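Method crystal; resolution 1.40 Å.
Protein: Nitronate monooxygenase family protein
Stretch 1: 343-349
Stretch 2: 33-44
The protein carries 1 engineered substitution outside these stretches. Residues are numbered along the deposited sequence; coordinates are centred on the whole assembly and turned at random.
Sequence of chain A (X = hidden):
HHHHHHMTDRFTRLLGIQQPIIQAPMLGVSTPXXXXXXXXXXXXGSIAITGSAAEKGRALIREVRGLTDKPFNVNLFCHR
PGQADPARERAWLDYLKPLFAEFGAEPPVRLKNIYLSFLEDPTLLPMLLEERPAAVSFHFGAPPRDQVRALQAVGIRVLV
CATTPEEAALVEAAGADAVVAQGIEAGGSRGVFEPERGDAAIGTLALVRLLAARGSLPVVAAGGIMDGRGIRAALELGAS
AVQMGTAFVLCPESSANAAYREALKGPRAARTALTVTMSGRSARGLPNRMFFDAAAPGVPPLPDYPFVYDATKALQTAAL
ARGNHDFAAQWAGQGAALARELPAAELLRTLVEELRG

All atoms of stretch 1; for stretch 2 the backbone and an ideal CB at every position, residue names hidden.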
# COMPACT_ATOMS: atom_id res chain seq x y z
N PRO A 343 14.45 11.11 22.53
CA PRO A 343 14.73 9.96 23.40
C PRO A 343 13.52 9.03 23.38
O PRO A 343 12.38 9.50 23.36
CB PRO A 343 14.88 10.61 24.79
CG PRO A 343 15.35 12.00 24.49
CD PRO A 343 14.64 12.40 23.22
N ALA A 344 13.78 7.73 23.35
CA ALA A 344 12.70 6.77 23.14
C ALA A 344 11.58 6.84 24.18
O ALA A 344 10.40 6.70 23.82
CB ALA A 344 13.26 5.36 23.04
N ALA A 345 11.93 7.07 25.44
CA ALA A 345 10.93 7.21 26.48
C ALA A 345 10.04 8.43 26.21
O ALA A 345 8.82 8.35 26.35
CB ALA A 345 11.59 7.31 27.85
N GLU A 346 10.66 9.55 25.82
CA GLU A 346 9.89 10.73 25.43
C GLU A 346 9.00 10.45 24.22
O GLU A 346 7.85 10.89 24.16
CB GLU A 346 10.79 11.95 25.16
CG GLU A 346 9.98 13.22 24.79
CD GLU A 346 10.84 14.46 24.53
OE1 GLU A 346 12.06 14.45 24.82
OE2 GLU A 346 10.27 15.46 24.04
N LEU A 347 9.53 9.73 23.24
CA LEU A 347 8.70 9.41 22.08
C LEU A 347 7.50 8.55 22.49
O LEU A 347 6.37 8.84 22.08
CB LEU A 347 9.52 8.75 20.97
CG LEU A 347 8.69 8.29 19.77
CD1 LEU A 347 7.98 9.47 19.09
CD2 LEU A 347 9.55 7.54 18.76
N LEU A 348 7.72 7.52 23.30
CA LEU A 348 6.62 6.70 23.80
C LEU A 348 5.57 7.57 24.51
O LEU A 348 4.37 7.50 24.20
CB LEU A 348 7.15 5.57 24.69
CG LEU A 348 6.27 4.34 24.91
CD1 LEU A 348 5.10 4.63 25.85
CD2 LEU A 348 5.76 3.78 23.57
N ARG A 349 6.02 8.40 25.44
CA ARG A 349 5.17 9.34 26.17
C ARG A 349 4.35 10.21 25.22
O ARG A 349 3.14 10.39 25.40
CB ARG A 349 6.08 10.23 27.03
CG ARG A 349 5.50 10.75 28.33
CD ARG A 349 6.60 11.42 29.16
NE ARG A 349 7.69 10.50 29.42
CZ ARG A 349 8.99 10.73 29.19
NH1 ARG A 349 9.40 11.88 28.67
NH2 ARG A 349 9.87 9.79 29.47
N UNK A 33 19.25 -1.00 24.87
CA UNK A 33 18.92 0.32 25.39
C UNK A 33 17.58 0.84 24.84
O UNK A 33 16.77 1.38 25.59
CB UNK A 33 20.04 1.30 25.05
N UNK A 34 17.36 0.67 23.54
CA UNK A 34 16.12 1.13 22.93
C UNK A 34 14.92 0.35 23.48
O UNK A 34 13.91 0.94 23.88
CB UNK A 34 16.19 0.99 21.41
N UNK A 35 15.05 -0.98 23.51
CA UNK A 35 14.00 -1.85 24.00
C UNK A 35 13.65 -1.52 25.45
O UNK A 35 12.47 -1.41 25.81
CB UNK A 35 14.42 -3.31 23.87
N UNK A 36 14.67 -1.34 26.28
CA UNK A 36 14.43 -1.11 27.70
C UNK A 36 13.76 0.24 27.93
O UNK A 36 12.90 0.37 28.80
CB UNK A 36 15.74 -1.19 28.48
N UNK A 37 14.15 1.24 27.14
CA UNK A 37 13.55 2.57 27.25
C UNK A 37 12.06 2.53 26.95
O UNK A 37 11.24 3.10 27.68
CB UNK A 37 14.25 3.55 26.30
N UNK A 38 11.69 1.83 25.88
CA UNK A 38 10.28 1.71 25.51
C UNK A 38 9.48 0.91 26.54
O UNK A 38 8.38 1.30 26.92
CB UNK A 38 10.16 1.05 24.13
N UNK A 39 10.04 -0.21 26.98
CA UNK A 39 9.38 -1.01 28.01
C UNK A 39 9.24 -0.23 29.32
O UNK A 39 8.18 -0.22 29.92
CB UNK A 39 10.16 -2.30 28.25
N UNK A 40 10.30 0.46 29.75
CA UNK A 40 10.21 1.30 30.94
C UNK A 40 9.13 2.37 30.83
O UNK A 40 8.42 2.66 31.80
CB UNK A 40 11.56 1.96 31.21
N UNK A 41 8.99 2.95 29.64
CA UNK A 41 8.00 4.01 29.43
C UNK A 41 6.58 3.49 29.37
O UNK A 41 5.63 4.26 29.48
CB UNK A 41 8.31 4.77 28.14
N UNK A 42 6.42 2.17 29.20
CA UNK A 42 5.11 1.57 29.28
C UNK A 42 4.66 0.75 28.08
O UNK A 42 3.59 0.13 28.13
CB UNK A 42 4.09 2.68 29.52
N UNK A 43 5.45 0.76 27.02
CA UNK A 43 5.14 -0.04 25.84
C UNK A 43 5.87 -1.36 25.83
O UNK A 43 6.30 -1.85 26.88
CB UNK A 43 5.48 0.74 24.57
N UNK A 44 6.04 -1.95 24.65
CA UNK A 44 6.78 -3.21 24.53
C UNK A 44 8.02 -2.98 23.69
O UNK A 44 7.93 -2.84 22.46
CB UNK A 44 5.91 -4.31 23.92

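The two helices run in the same general direction, their axes inclined at 39° and 8.2 Å apart at closest approach, and stretch 1 offers an apolar surface made of Ala344, Ala345 and Leu348. Position 33 lies beyond its reach; it is Ala33. At position 34 CA-to-CB points sideways and the ideal CB has nothing of stretch 1 within 5.5 Å, so a small residue would make no contact, whereas a longer apolar chain could reach Ala344. The residue is Leu34, whose t,p rotamer brings CD1 to 3.5 Å from Ala344 CB. Positions 35 and 36, the first pointing away and the second out of reach, are left open by this contact; they are Ala35 and Ala36.

Position 37 is more demanding. Its CB points toward stretch 1, with the ideal CB 3.9 Å from Ala344 CB and 4.3 Å from Ala345 N. A small residue such as alanine, glycine or serine suits this spacing. It is Ala37, packed CB to CB against Ala344 at 3.9 Å, while its carbonyl O accepts the helical bond from the N of position 41.

At position 38 the bond points sideways, and the ideal CB is 5.1 Å from Leu348 CG and 5.4 Å from Ala344 CB. That gap leaves room for a medium apolar chain, valine, isoleucine or leucine among them. Val38 fills it with both branches: CG2 lies 4.1 Å from Ala344 CB, and CG1 lies 4.1 Å from Leu348 CD2.

Position 39 points away and 40 sideways without contact, so polar residues are as admissible as others. They are Ser39 and Asn40, the latter hydrogen-bonded elsewhere in the structure.

Position 41 faces stretch 1 directly: its ideal CB is 3.7 Å from Leu348 CB and 3.9 Å from Ala345 CA, and the two CA atoms of 41 and Ala345 are just 5.2 Å apart. A small side chain again fits best. Ala41 places its CB 3.8 Å from Leu348 CB and 4.1 Å from Ala345 CB.

Position 42 has phi 124° and psi -6°, where a CB would jam against the preceding carbonyl O; glycine is called for, and Gly42 ends the helix in a Schellman motif, with the N of position 43 hydrogen-bonded to Val38 O at 3.0 Å. At 43 the ideal CB would sit a tight 3.2 Å from Leu348 CD2, again favouring glycine. Gly43 leaves that space to the leucine, its N 4.1 Å from Leu348 CD1. Position 44 points away and is unconstrained here; it is Leu44.

Stretch 2 (33-44) ALAAAVSNAGGL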
# COMPACT_ATOMS: atom_id res chain seq x y z
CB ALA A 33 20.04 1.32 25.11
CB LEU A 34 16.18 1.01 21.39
CG LEU A 34 14.86 1.36 20.69
CD1 LEU A 34 14.48 2.80 20.95
CD2 LEU A 34 14.97 1.09 19.20
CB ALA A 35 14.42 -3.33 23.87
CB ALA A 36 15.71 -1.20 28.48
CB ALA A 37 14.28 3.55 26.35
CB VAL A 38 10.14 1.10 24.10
CG1 VAL A 38 8.69 0.85 23.76
CG2 VAL A 38 10.78 2.04 23.09
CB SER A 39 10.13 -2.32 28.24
OG SER A 39 9.99 -3.19 27.11
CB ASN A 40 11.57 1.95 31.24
CG ASN A 40 12.53 1.00 31.94
OD1 ASN A 40 12.12 -0.02 32.50
ND2 ASN A 40 13.82 1.34 31.92
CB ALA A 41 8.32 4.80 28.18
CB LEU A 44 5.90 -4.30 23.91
CG LEU A 44 6.44 -5.74 23.95
CD1 LEU A 44 6.42 -6.24 25.40
CD2 LEU A 44 5.63 -6.65 23.04
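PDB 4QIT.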